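Local coordinates for protein 6-phospho-beta-d glycosidase (Streptococcus pyogenes, PDB 5FOO) that probably hydrolyses 6-phosphorylated beta-glucosides as a family 1 glycoside hydrolase, and binds the probe 6-phosphocyclophellitol in its sugar pocket, at residues A[118-123]-A[422-427]; A[20-25]-A[34-39]. The protein carries 1 engineered substitution. All blocks are in the same frame, centred on the assembly; numbering follows the deposited sequence.

Contact 1: residues A[118-123]-A[422-427]. With JAZ (6-phosphocyclophellitol), chain G.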
loop_
_atom_site.group_PDB
_atom_site.type_symbol
_atom_site.label_atom_id
_atom_site.label_comp_id
_atom_site.label_asym_id
_atom_site.label_seq_id
_atom_site.Cartn_x
_atom_site.Cartn_y
_atom_site.Cartn_z
ATOM N N HIS A 118 -8.305 -3.353 0.350
ATOM C CA HIS A 118 -7.543 -4.622 0.348
ATOM C C HIS A 118 -6.120 -4.292 0.633
ATOM O O HIS A 118 -5.488 -3.564 -0.130
ATOM C CB HIS A 118 -7.703 -5.313 -0.997
ATOM C CG HIS A 118 -6.824 -6.493 -1.213
ATOM N ND1 HIS A 118 -6.155 -6.729 -2.396
ATOM C CD2 HIS A 118 -6.506 -7.530 -0.404
ATOM C CE1 HIS A 118 -5.422 -7.822 -2.293
ATOM N NE2 HIS A 118 -5.610 -8.317 -1.090
ATOM N N HIS A 119 -5.598 -4.819 1.740
ATOM C CA HIS A 119 -4.182 -4.651 2.066
ATOM C C HIS A 119 -3.646 -6.028 2.529
ATOM O O HIS A 119 -3.564 -6.323 3.743
ATOM C CB HIS A 119 -4.028 -3.550 3.169
ATOM C CG HIS A 119 -2.647 -3.026 3.302
ATOM N ND1 HIS A 119 -2.366 -1.690 3.476
ATOM C CD2 HIS A 119 -1.449 -3.658 3.248
ATOM C CE1 HIS A 119 -1.061 -1.514 3.539
ATOM N NE2 HIS A 119 -0.477 -2.699 3.411
ATOM N N PHE A 120 -3.351 -6.865 1.526
ATOM C CA PHE A 120 -2.776 -8.197 1.676
ATOM C C PHE A 120 -3.641 -9.132 2.514
ATOM O O PHE A 120 -3.100 -10.040 3.200
ATOM C CB PHE A 120 -1.377 -8.109 2.358
ATOM C CG PHE A 120 -0.430 -7.067 1.787
ATOM C CD1 PHE A 120 -0.561 -6.511 0.524
ATOM C CD2 PHE A 120 0.655 -6.674 2.558
ATOM C CE1 PHE A 120 0.364 -5.551 0.041
ATOM C CE2 PHE A 120 1.581 -5.737 2.102
ATOM C CZ PHE A 120 1.443 -5.183 0.830
ATOM N N ASP A 121 -4.969 -8.925 2.495
ATOM C CA ASP A 121 -5.840 -9.601 3.422
ATOM C C ASP A 121 -7.033 -10.308 2.845
ATOM O O ASP A 121 -8.107 -10.289 3.437
ATOM C CB ASP A 121 -6.260 -8.654 4.571
ATOM C CG ASP A 121 -7.147 -7.483 4.092
ATOM O OD1 ASP A 121 -7.050 -7.105 2.894
ATOM O OD2 ASP A 121 -7.943 -6.964 4.917
ATOM N N LEU A 122 -6.820 -11.018 1.757
ATOM C CA LEU A 122 -7.785 -11.984 1.265
ATOM C C LEU A 122 -8.232 -12.924 2.395
ATOM O O LEU A 122 -7.402 -13.439 3.169
ATOM C CB LEU A 122 -7.169 -12.770 0.094
ATOM C CG LEU A 122 -8.084 -13.793 -0.542
ATOM C CD1 LEU A 122 -8.963 -13.153 -1.604
ATOM C CD2 LEU A 122 -7.289 -14.951 -1.131
ATOM N N PRO A 123 -9.527 -13.210 2.499
ATOM C CA PRO A 123 -9.968 -14.316 3.393
ATOM C C PRO A 123 -9.377 -15.689 3.025
ATOM O O PRO A 123 -9.486 -16.157 1.859
ATOM C CB PRO A 123 -11.472 -14.379 3.182
ATOM C CG PRO A 123 -11.864 -13.094 2.590
ATOM C CD PRO A 123 -10.659 -12.642 1.752
ATOM N N TRP A 422 1.963 -3.619 13.310
ATOM C CA TRP A 422 2.434 -4.970 13.053
ATOM C C TRP A 422 2.801 -5.101 11.601
ATOM O O TRP A 422 1.907 -5.024 10.780
ATOM C CB TRP A 422 1.305 -5.929 13.407
ATOM C CG TRP A 422 1.639 -7.354 13.302
ATOM C CD1 TRP A 422 2.483 -8.089 14.141
ATOM C CD2 TRP A 422 1.174 -8.267 12.309
ATOM N NE1 TRP A 422 2.494 -9.415 13.735
ATOM C CE2 TRP A 422 1.726 -9.545 12.612
ATOM C CE3 TRP A 422 0.327 -8.144 11.194
ATOM C CZ2 TRP A 422 1.487 -10.658 11.830
ATOM C CZ3 TRP A 422 0.086 -9.271 10.424
ATOM C CH2 TRP A 422 0.656 -10.521 10.770
ATOM N N SER A 423 4.103 -5.256 11.258
ATOM C CA SER A 423 4.494 -5.393 9.842
ATOM C C SER A 423 4.705 -6.871 9.386
ATOM O O SER A 423 5.807 -7.270 9.015
ATOM C CB SER A 423 5.729 -4.538 9.351
ATOM O OG SER A 423 6.164 -3.299 9.987
ATOM N N TRP A 424 3.656 -7.655 9.391
ATOM C CA TRP A 424 3.638 -8.882 8.657
ATOM C C TRP A 424 4.709 -9.831 9.338
ATOM O O TRP A 424 4.826 -9.858 10.597
ATOM C CB TRP A 424 3.906 -8.572 7.158
ATOM C CG TRP A 424 3.063 -7.409 6.637
ATOM C CD1 TRP A 424 3.514 -6.222 6.157
ATOM C CD2 TRP A 424 1.614 -7.357 6.536
ATOM N NE1 TRP A 424 2.460 -5.449 5.727
ATOM C CE2 TRP A 424 1.285 -6.108 5.961
ATOM C CE3 TRP A 424 0.587 -8.223 6.894
ATOM C CZ2 TRP A 424 -0.035 -5.696 5.776
ATOM C CZ3 TRP A 424 -0.761 -7.827 6.681
ATOM C CH2 TRP A 424 -1.049 -6.568 6.131
ATOM N N LEU A 425 5.544 -10.491 8.533
ATOM C CA LEU A 425 6.576 -11.389 9.081
ATOM C C LEU A 425 7.508 -10.668 10.042
ATOM O O LEU A 425 7.887 -11.254 11.045
ATOM C CB LEU A 425 7.348 -12.095 7.971
ATOM C CG LEU A 425 6.473 -13.032 7.172
ATOM C CD1 LEU A 425 7.284 -13.576 6.021
ATOM C CD2 LEU A 425 5.907 -14.166 8.020
ATOM N N ASN A 426 7.786 -9.386 9.845
ATOM C CA ASN A 426 8.610 -8.667 10.811
ATOM C C ASN A 426 7.938 -8.130 12.036
ATOM O O ASN A 426 8.615 -7.530 12.928
ATOM C CB ASN A 426 9.349 -7.552 10.097
ATOM C CG ASN A 426 10.153 -8.082 8.963
ATOM O OD1 ASN A 426 9.848 -7.874 7.816
ATOM N ND2 ASN A 426 11.131 -8.852 9.289
ATOM N N ALA A 427 6.612 -8.296 12.103
ATOM C CA ALA A 427 5.870 -7.891 13.295
ATOM C C ALA A 427 6.383 -6.532 13.764
ATOM O O ALA A 427 6.384 -5.635 12.968
ATOM C CB ALA A 427 5.967 -8.969 14.377
HETATM C C2 JAZ G . 4.349 -2.083 5.409
HETATM C C3 JAZ G . 3.061 -1.574 4.727
HETATM C C4 JAZ G . 3.258 -1.464 3.219
HETATM C C5 JAZ G . 4.410 -0.541 2.846
HETATM C C6 JAZ G . 5.668 -0.935 3.588
HETATM C C7 JAZ G . 5.444 -1.070 5.094
HETATM C C8 JAZ G . 6.744 -1.319 5.855
HETATM O O9 JAZ G . 7.263 -2.568 5.408
HETATM P P10 JAZ G . 8.109 -3.457 6.417
HETATM O O11 JAZ G . 8.426 -4.679 5.629
HETATM O O12 JAZ G . 7.438 -3.580 7.721
HETATM O O13 JAZ G . 9.316 -2.678 6.712
HETATM O O14 JAZ G . 6.208 -2.134 3.019
HETATM O O15 JAZ G . 4.191 -2.121 6.831
HETATM O O16 JAZ G . 2.059 -2.524 4.990
HETATM O O17 JAZ G . 2.059 -1.028 2.603
#
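H119 and F120 meet the indole of W424 in an aromatic cluster at one wall of the ligand pocket, where loops following the third and eighth strands of the (beta/alpha)8 barrel come together. F120 makes the closer of the two ring contacts: its CD2 lies 3.4 Å from W424 CZ2, above one indole face but displaced toward the rim. The two six-membered rings are oblique, their planes 48° apart. H119 touches the same corner of the indole, with CD2 3.5 Å from W424 CZ2, and places that CD2 over the centre of the F120 ring; each of the three rings therefore touches the other two. In H119, CG stands anti to the backbone N, which carries the imidazole forward to the ligand while the backbone N donates to D121 OD1 at 2.9 Å. The W424 indole turns its NE1 edge to the ligand. Q18, E165, K337 and Y432 also hydrogen-bond the ligand. The evidence for a shared grip is one oxygen, O16 of 6-phosphocyclophellitol: H119 NE2 donates to it at 3.0 Å (132°), and W424 NE1 donates to it in the indole plane at 3.0 Å along a straighter path (156°).

Contact 2: residues A[20-25]-A[34-39]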
loop_
_atom_site.group_PDB
_atom_site.type_symbol
_atom_site.label_atom_id
_atom_site.label_comp_id
_atom_site.label_asym_id
_atom_site.label_seq_id
_atom_site.Cartn_x
_atom_site.Cartn_y
_atom_site.Cartn_z
ATOM N N GLU A 20 -5.626 -3.248 13.794
ATOM C CA GLU A 20 -6.872 -3.503 14.537
ATOM C C GLU A 20 -6.766 -4.509 15.656
ATOM O O GLU A 20 -7.286 -4.287 16.756
ATOM C CB GLU A 20 -7.975 -4.008 13.610
ATOM C CG GLU A 20 -8.612 -2.952 12.703
ATOM C CD GLU A 20 -9.523 -3.529 11.627
ATOM O OE1 GLU A 20 -9.914 -4.740 11.763
ATOM O OE2 GLU A 20 -9.904 -2.769 10.673
ATOM N N GLY A 21 -6.117 -5.634 15.357
ATOM C CA GLY A 21 -6.288 -6.847 16.180
ATOM C C GLY A 21 -7.456 -7.653 15.634
ATOM O O GLY A 21 -8.244 -7.140 14.842
ATOM N N ARG A 22 -7.543 -8.921 16.030
ATOM C CA ARG A 22 -8.602 -9.819 15.581
ATOM C C ARG A 22 -9.824 -9.810 16.490
ATOM O O ARG A 22 -10.737 -10.577 16.279
ATOM C CB ARG A 22 -8.061 -11.215 15.459
ATOM C CG ARG A 22 -7.055 -11.323 14.302
ATOM C CD ARG A 22 -6.604 -12.800 14.110
ATOM N NE ARG A 22 -7.722 -13.719 13.913
ATOM C CZ ARG A 22 -7.680 -15.059 13.958
ATOM N NH1 ARG A 22 -6.551 -15.766 14.176
ATOM N NH2 ARG A 22 -8.803 -15.725 13.802
ATOM N N PHE A 23 -9.856 -8.892 17.452
ATOM C CA PHE A 23 -10.959 -8.753 18.359
ATOM C C PHE A 23 -12.218 -8.688 17.563
ATOM O O PHE A 23 -12.260 -7.870 16.687
ATOM C CB PHE A 23 -10.841 -7.466 19.138
ATOM C CG PHE A 23 -9.589 -7.375 19.944
ATOM C CD1 PHE A 23 -9.491 -8.023 21.148
ATOM C CD2 PHE A 23 -8.501 -6.600 19.491
ATOM C CE1 PHE A 23 -8.324 -7.927 21.900
ATOM C CE2 PHE A 23 -7.354 -6.497 20.249
ATOM C CZ PHE A 23 -7.273 -7.157 21.447
ATOM N N ALA A 24 -13.203 -9.555 17.894
ATOM C CA ALA A 24 -14.516 -9.681 17.213
ATOM C C ALA A 24 -14.522 -9.819 15.676
ATOM O O ALA A 24 -15.481 -9.394 15.023
ATOM C CB ALA A 24 -15.432 -8.548 17.613
ATOM N N LYS A 25 -13.480 -10.414 15.106
ATOM C CA LYS A 25 -13.372 -10.487 13.678
ATOM C C LYS A 25 -13.761 -11.863 13.285
ATOM O O LYS A 25 -13.110 -12.816 13.695
ATOM C CB LYS A 25 -11.957 -10.109 13.162
ATOM C CG LYS A 25 -11.926 -9.735 11.686
ATOM C CD LYS A 25 -10.562 -9.240 11.213
ATOM C CE LYS A 25 -9.594 -10.410 11.084
ATOM N NZ LYS A 25 -8.251 -10.096 10.533
ATOM N N TRP A 34 -1.783 -17.835 8.467
ATOM C CA TRP A 34 -0.369 -18.077 8.469
ATOM C C TRP A 34 0.270 -18.025 9.847
ATOM O O TRP A 34 1.093 -18.892 10.193
ATOM C CB TRP A 34 0.365 -17.114 7.524
ATOM C CG TRP A 34 1.652 -17.696 6.879
ATOM C CD1 TRP A 34 2.117 -18.989 6.932
ATOM C CD2 TRP A 34 2.586 -16.974 6.087
ATOM N NE1 TRP A 34 3.292 -19.093 6.222
ATOM C CE2 TRP A 34 3.601 -17.867 5.708
ATOM C CE3 TRP A 34 2.689 -15.626 5.704
ATOM C CZ2 TRP A 34 4.672 -17.478 4.920
ATOM C CZ3 TRP A 34 3.757 -15.238 4.896
ATOM C CH2 TRP A 34 4.718 -16.152 4.510
ATOM N N TYR A 35 -0.054 -16.999 10.626
ATOM C CA TYR A 35 0.402 -16.948 11.983
ATOM C C TYR A 35 -0.126 -18.128 12.827
ATOM O O TYR A 35 0.612 -18.644 13.681
ATOM C CB TYR A 35 0.123 -15.601 12.647
ATOM C CG TYR A 35 0.597 -15.570 14.073
ATOM C CD1 TYR A 35 1.934 -15.313 14.362
ATOM C CD2 TYR A 35 -0.263 -15.888 15.111
ATOM C CE1 TYR A 35 2.408 -15.332 15.670
ATOM C CE2 TYR A 35 0.174 -15.933 16.432
ATOM C CZ TYR A 35 1.506 -15.666 16.704
ATOM O OH TYR A 35 1.944 -15.670 17.986
ATOM N N GLU A 36 -1.373 -18.527 12.637
ATOM C CA GLU A 36 -1.906 -19.689 13.392
ATOM C C GLU A 36 -1.100 -20.974 13.128
ATOM O O GLU A 36 -0.803 -21.732 14.056
ATOM C CB GLU A 36 -3.376 -19.940 13.102
ATOM C CG GLU A 36 -4.318 -18.953 13.779
ATOM C CD GLU A 36 -5.792 -19.262 13.518
ATOM O OE1 GLU A 36 -6.137 -20.313 12.932
ATOM O OE2 GLU A 36 -6.631 -18.402 13.820
ATOM N N GLU A 37 -0.679 -21.137 11.886
ATOM C CA GLU A 37 0.035 -22.343 11.432
ATOM C C GLU A 37 1.525 -22.325 11.705
ATOM O O GLU A 37 2.067 -23.350 12.061
ATOM C CB GLU A 37 -0.147 -22.553 9.927
ATOM C CG GLU A 37 -1.565 -22.791 9.524
ATOM C CD GLU A 37 -2.122 -24.059 10.130
ATOM O OE1 GLU A 37 -1.614 -25.139 9.805
ATOM O OE2 GLU A 37 -3.062 -23.975 10.920
ATOM N N GLU A 38 2.186 -21.163 11.568
ATOM C CA GLU A 38 3.678 -21.058 11.666
ATOM C C GLU A 38 4.149 -19.840 12.399
ATOM O O GLU A 38 4.763 -18.994 11.810
ATOM C CB GLU A 38 4.277 -21.090 10.248
ATOM C CG GLU A 38 3.763 -22.258 9.379
ATOM C CD GLU A 38 4.537 -22.434 8.098
ATOM O OE1 GLU A 38 5.759 -22.567 8.211
ATOM O OE2 GLU A 38 3.949 -22.424 6.982
ATOM N N PRO A 39 3.868 -19.742 13.705
ATOM C CA PRO A 39 4.191 -18.559 14.503
ATOM C C PRO A 39 5.654 -18.208 14.557
ATOM O O PRO A 39 6.028 -17.002 14.725
ATOM C CB PRO A 39 3.668 -18.889 15.897
ATOM C CG PRO A 39 3.344 -20.325 15.896
ATOM C CD PRO A 39 3.183 -20.789 14.505
HETATM O O HOH W 1 -9.301 -18.943 14.418
#
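R22 and E36 reach across to each other at the surface, and a single pair of atoms makes the salt bridge: R22 NH1 donates to E36 OE2 at 2.7 Å. With an N-H...O angle of 166° the bond is nearly straight. E36 OE2 lies at the edge of the guanidinium, close to its plane, and accepts the bond on its anti side, 19° out of the carboxylate plane. The two flat groups are turned 28° against each other, and R22 NH2 stays 3.4 Å from E36 OE2, so this is an end-on, one-armed bridge and not a two-pronged pairing. The R22 chain bends at chi3 before its guanidinium meets the carboxylate, which E36 holds out on a chain extended beyond CG. The bridge links the loop after helix 16-19 to the last turn of helix 30-37; on the loop side R22 opens a type II beta turn, closed by K25 N to R22 O at 3.0 Å. The other carboxylate oxygen, E36 OE1, is salt-bridged to R28, so the glutamate joins two arginines and each probably helps keep it ionised. A water donates to E36 OE2 at 2.8 Å and accepts a weak bond from R22 NH2 at 3.3 Å, bridging the second arm of the guanidinium to the same oxygen.

How the contacts relate
Contact 2 closes early in the chain, between segments nine residues apart, and contact 1 later joins segments separated by 299 residues. Their centres lie about 10 Å apart, on the same side of the chain's centre, with contact 1 about 11 Å and contact 2 about 20 Å from it. They meet by packing: L425 CD1, next to the ligand-binding W424, lies 3.9 Å from W34 CH2 on the helix that carries E36. Contact 1 is buried and holds H119, S423 and W424 of the ligand pocket, whereas contact 2 is a charged surface link that holds none of the pocket residues. Helix 16-19, which immediately precedes 20-25, supplies Q18 to the ligand and touches H119 and W424.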